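Local structure of gene activator AphA (1YG2) at residues A98-M101 with A102-V105; W164-W167 with A168-L172. The protein probably binds DNA as a dimer through its winged helix domain and activates virulence gene expression in Vibrio cholerae. One frame throughout, in Å; residues are numbered along the deposited sequence.

Contact 1 (A98-M101 with A102-V105); sequences AKLM and ACSV
Leu100 and Cys103 meet one turn apart, and mainly through the leucine's carbonyl: Cys103 CB lies 3.0 Å from Leu100 O, a tight approach, while the two side chains merely brush, with Leu100 CD2 4.4 Å from Cys103 SG. The thiol is folded back over the preceding turn by its first torsion. With chi1 at -77° SG is anti to its own carbonyl carbon, and it therefore lies within 3.7 Å of Lys99 O as well as beside Leu100 O. The same turn carries the one sound bond between the halves, from Cys103 N to Leu100 O, at 2.8 Å and 153° at the hydrogen, an i+3 to i bond as in a 3-10-type turn.

Weaker bonds flank it. Ala102 N divides its hydrogen between Ala98 O at 3.4 Å and Lys99 O at 3.0 Å, and the Ala102 methyl rests against that second oxygen. Ser104 N reaches Met101 O in a long, weak but nearly straight bond, with its hydroxymethyl group alongside the same carbonyl. Met101 bends at chi2 and chi3, which swings its methyl forward alongside the later residues without touching them; its own contact is CB against Ala102 N.

Tyr111 of helix 108-136 packs on Lys99, Leu100 and Cys103. From the second subunit, Gln85 O accepts a hydrogen bond from Lys99 NZ, Trp82 forms a cation-pi contact with the same lysine, and Gln146 lies on Met101 and Ser104. Residues 98-105 lead from helix 95-101 into the connection to helix 108-136, with the partner chain close by.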
loop_
_atom_site.group_PDB
_atom_site.type_symbol
_atom_site.label_atom_id
_atom_site.label_comp_id
_atom_site.label_asym_id
_atom_site.label_seq_id
_atom_site.Cartn_x
_atom_site.Cartn_y
_atom_site.Cartn_z
ATOM N N ALA A 98 8.970 -9.681 0.091
ATOM C CA ALA A 98 10.392 -9.716 -0.209
ATOM C C ALA A 98 11.165 -10.415 0.919
ATOM O O ALA A 98 12.040 -11.223 0.659
ATOM C CB ALA A 98 10.910 -8.299 -0.408
ATOM N N LYS A 99 10.832 -10.108 2.168
ATOM C CA LYS A 99 11.503 -10.741 3.299
ATOM C C LYS A 99 11.124 -12.222 3.356
ATOM O O LYS A 99 11.960 -13.077 3.637
ATOM C CB LYS A 99 11.095 -10.069 4.616
ATOM C CG LYS A 99 11.562 -8.626 4.796
ATOM C CD LYS A 99 13.040 -8.525 5.088
ATOM C CE LYS A 99 13.467 -7.069 5.365
ATOM N NZ LYS A 99 13.026 -6.561 6.699
ATOM N N LEU A 100 9.856 -12.522 3.101
ATOM C CA LEU A 100 9.385 -13.902 3.134
ATOM C C LEU A 100 10.228 -14.760 2.199
ATOM O O LEU A 100 10.698 -15.826 2.577
ATOM C CB LEU A 100 7.922 -13.976 2.696
ATOM C CG LEU A 100 6.944 -14.953 3.360
ATOM C CD1 LEU A 100 6.034 -15.479 2.275
ATOM C CD2 LEU A 100 7.647 -16.107 4.071
ATOM N N MET A 101 10.428 -14.295 0.973
ATOM C CA MET A 101 11.213 -15.074 0.029
ATOM C C MET A 101 12.635 -15.329 0.507
ATOM O O MET A 101 13.232 -16.343 0.170
ATOM C CB MET A 101 11.248 -14.389 -1.339
ATOM C CG MET A 101 9.902 -14.374 -2.061
ATOM S SD MET A 101 9.065 -15.995 -2.103
ATOM C CE MET A 101 10.342 -17.042 -2.745
ATOM N N ALA A 102 13.184 -14.411 1.287
ATOM C CA ALA A 102 14.542 -14.583 1.777
ATOM C C ALA A 102 14.570 -15.606 2.898
ATOM O O ALA A 102 15.640 -15.981 3.371
ATOM C CB ALA A 102 15.103 -13.244 2.268
ATOM N N CYS A 103 13.400 -16.061 3.334
ATOM C CA CYS A 103 13.378 -17.052 4.400
ATOM C C CYS A 103 13.910 -18.397 3.928
ATOM O O CYS A 103 14.200 -19.272 4.741
ATOM C CB CYS A 103 11.973 -17.213 4.965
ATOM S SG CYS A 103 11.542 -15.859 6.061
ATOM N N SER A 104 14.041 -18.564 2.617
ATOM C CA SER A 104 14.569 -19.815 2.090
ATOM C C SER A 104 16.080 -19.871 2.325
ATOM O O SER A 104 16.673 -20.947 2.328
ATOM C CB SER A 104 14.293 -19.932 0.591
ATOM O OG SER A 104 15.245 -19.194 -0.159
ATOM N N VAL A 105 16.697 -18.710 2.524
ATOM C CA VAL A 105 18.138 -18.649 2.743
ATOM C C VAL A 105 18.532 -17.973 4.053
ATOM O O VAL A 105 19.711 -17.903 4.385
ATOM C CB VAL A 105 18.844 -17.904 1.586
ATOM C CG1 VAL A 105 18.621 -18.644 0.281
ATOM C CG2 VAL A 105 18.314 -16.477 1.478
#

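Contact 2 (W164-W167 with A168-L172)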
loop_
_atom_site.group_PDB
_atom_site.type_symbol
_atom_site.label_atom_id
_atom_site.label_comp_id
_atom_site.label_asym_id
_atom_site.label_seq_id
_atom_site.Cartn_x
_atom_site.Cartn_y
_atom_site.Cartn_z
ATOM N N TRP A 164 -4.854 -8.159 5.208
ATOM C CA TRP A 164 -3.438 -8.358 5.487
ATOM C C TRP A 164 -3.219 -9.308 6.675
ATOM O O TRP A 164 -2.283 -10.116 6.676
ATOM C CB TRP A 164 -2.758 -7.019 5.757
ATOM C CG TRP A 164 -1.286 -7.158 5.895
ATOM C CD1 TRP A 164 -0.353 -7.110 4.893
ATOM C CD2 TRP A 164 -0.567 -7.418 7.105
ATOM N NE1 TRP A 164 0.904 -7.325 5.411
ATOM C CE2 TRP A 164 0.802 -7.516 6.762
ATOM C CE3 TRP A 164 -0.947 -7.579 8.445
ATOM C CZ2 TRP A 164 1.795 -7.768 7.715
ATOM C CZ3 TRP A 164 0.044 -7.829 9.393
ATOM C CH2 TRP A 164 1.400 -7.920 9.021
ATOM N N ILE A 165 -4.088 -9.207 7.679
ATOM C CA ILE A 165 -4.017 -10.076 8.855
ATOM C C ILE A 165 -4.294 -11.512 8.422
ATOM O O ILE A 165 -3.628 -12.449 8.856
ATOM C CB ILE A 165 -5.067 -9.675 9.904
ATOM C CG1 ILE A 165 -4.724 -8.297 10.473
ATOM C CG2 ILE A 165 -5.157 -10.761 10.984
ATOM C CD1 ILE A 165 -5.763 -7.749 11.430
ATOM N N GLN A 166 -5.290 -11.684 7.563
ATOM C CA GLN A 166 -5.608 -13.018 7.064
ATOM C C GLN A 166 -4.364 -13.600 6.374
ATOM O O GLN A 166 -4.024 -14.769 6.558
ATOM C CB GLN A 166 -6.767 -12.931 6.071
ATOM C CG GLN A 166 -7.326 -14.263 5.634
ATOM C CD GLN A 166 -8.477 -14.118 4.642
ATOM O OE1 GLN A 166 -9.438 -13.393 4.888
ATOM N NE2 GLN A 166 -8.381 -14.815 3.518
ATOM N N TRP A 167 -3.685 -12.777 5.582
ATOM C CA TRP A 167 -2.485 -13.218 4.875
ATOM C C TRP A 167 -1.346 -13.546 5.840
ATOM O O TRP A 167 -0.699 -14.586 5.732
ATOM C CB TRP A 167 -2.004 -12.134 3.908
ATOM C CG TRP A 167 -0.757 -12.532 3.206
ATOM C CD1 TRP A 167 -0.623 -13.533 2.288
ATOM C CD2 TRP A 167 0.551 -11.995 3.409
ATOM N NE1 TRP A 167 0.692 -13.657 1.911
ATOM C CE2 TRP A 167 1.437 -12.725 2.588
ATOM C CE3 TRP A 167 1.070 -10.970 4.218
ATOM C CZ2 TRP A 167 2.809 -12.464 2.537
ATOM C CZ3 TRP A 167 2.434 -10.707 4.171
ATOM C CH2 TRP A 167 3.290 -11.458 3.336
ATOM N N ALA A 168 -1.098 -12.635 6.771
ATOM C CA ALA A 168 -0.038 -12.802 7.756
ATOM C C ALA A 168 -0.196 -14.119 8.505
ATOM O O ALA A 168 0.785 -14.832 8.731
ATOM C CB ALA A 168 -0.056 -11.637 8.719
ATOM N N ASP A 169 -1.426 -14.452 8.888
ATOM C CA ASP A 169 -1.661 -15.711 9.588
ATOM C C ASP A 169 -1.297 -16.877 8.683
ATOM O O ASP A 169 -0.711 -17.858 9.135
ATOM C CB ASP A 169 -3.123 -15.856 10.015
ATOM C CG ASP A 169 -3.493 -14.947 11.166
ATOM O OD1 ASP A 169 -2.589 -14.548 11.936
ATOM O OD2 ASP A 169 -4.701 -14.644 11.304
ATOM N N GLU A 170 -1.650 -16.786 7.402
ATOM C CA GLU A 170 -1.319 -17.867 6.479
ATOM C C GLU A 170 0.187 -18.067 6.409
ATOM O O GLU A 170 0.669 -19.196 6.358
ATOM C CB GLU A 170 -1.861 -17.583 5.080
ATOM C CG GLU A 170 -3.338 -17.839 4.946
ATOM C CD GLU A 170 -3.796 -17.826 3.507
ATOM O OE1 GLU A 170 -3.096 -18.394 2.641
ATOM O OE2 GLU A 170 -4.868 -17.258 3.241
ATOM N N VAL A 171 0.929 -16.967 6.402
ATOM C CA VAL A 171 2.380 -17.052 6.352
ATOM C C VAL A 171 2.889 -17.661 7.650
ATOM O O VAL A 171 3.700 -18.584 7.636
ATOM C CB VAL A 171 3.022 -15.667 6.183
ATOM C CG1 VAL A 171 4.538 -15.785 6.298
ATOM C CG2 VAL A 171 2.628 -15.072 4.836
ATOM N N LEU A 172 2.402 -17.133 8.770
ATOM C CA LEU A 172 2.804 -17.614 10.088
ATOM C C LEU A 172 2.645 -19.117 10.204
ATOM O O LEU A 172 3.435 -19.777 10.876
ATOM C CB LEU A 172 1.991 -16.907 11.174
ATOM C CG LEU A 172 2.302 -15.412 11.251
ATOM C CD1 LEU A 172 1.416 -14.737 12.271
ATOM C CD2 LEU A 172 3.764 -15.224 11.612
#
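Ala168 N donates to Trp164 O over 2.8 Å, the shortest of four successive i to i+4 backbone bonds; those that follow run from Asp169 N to Ile165 O, Glu170 N to Gln166 O and Val171 N to Trp167 O. On this regular frame two tryptophans each receive a small aliphatic group from one turn later. Ala168 CB sits 4.0 Å from the centroid of the Trp164 six-membered ring, 18° off its normal, which makes a CH-pi contact over the face. CZ3 is the nearest ring atom to that methyl, which is offset toward the rim. Val171 CG2 does the same to Trp167, 3.7 Å from the six-membered centroid and 25° off the normal, and it comes to 3.5 Å of CE2.

Both indoles have CG anti to the backbone N (178° in Trp167), which carries the rings past the carbonyl side toward the next turn. In Val171, CG2 is the branch anti to the carbonyl carbon, and this turns it onto the indole. Ile165 and Asp169 run alongside each other, with Ile165 CG2 3.9 Å from Asp169 OD2; that carboxylate forms a salt bridge with Arg123.

The second subunit takes up other polar ends: Leu152 O accepts from Trp167 NE1, and Arg155 forms a salt bridge with Glu170. Helices 95-101 and 108-136 of the same chain pack against this helix through Phe96, Leu100, Leu115 and Val119. The pattern is that of a long, regular alpha-helix whose i to i+4 pairs pack partly on helices of its own chain and partly, through Trp167 and Val171, on Leu152 of the second subunit, consistent with a helical dimer interface.

Contact 1 precedes contact 2 in sequence, yet the two come together in space: their centres are about 15 Å apart, and Leu100 CD2 lies 3.8 Å from Val171 CG1. One valine therefore serves both contacts, with its CG1 branch facing Leu100 of the short helix 95-101. Both contacts also touch the second subunit, and their partners there come near one another in sequence at one point: Trp82, Gln85 and Thr87 of that chain adjoin Lys99, while its His89 meets Trp164 edge to face. Together they tie 95-101 to helix 145-177 at what is consistent with a dimerisation surface, where helices 3-13 and 73-84 of the second subunit also reach, through its Thr13 and Trp82.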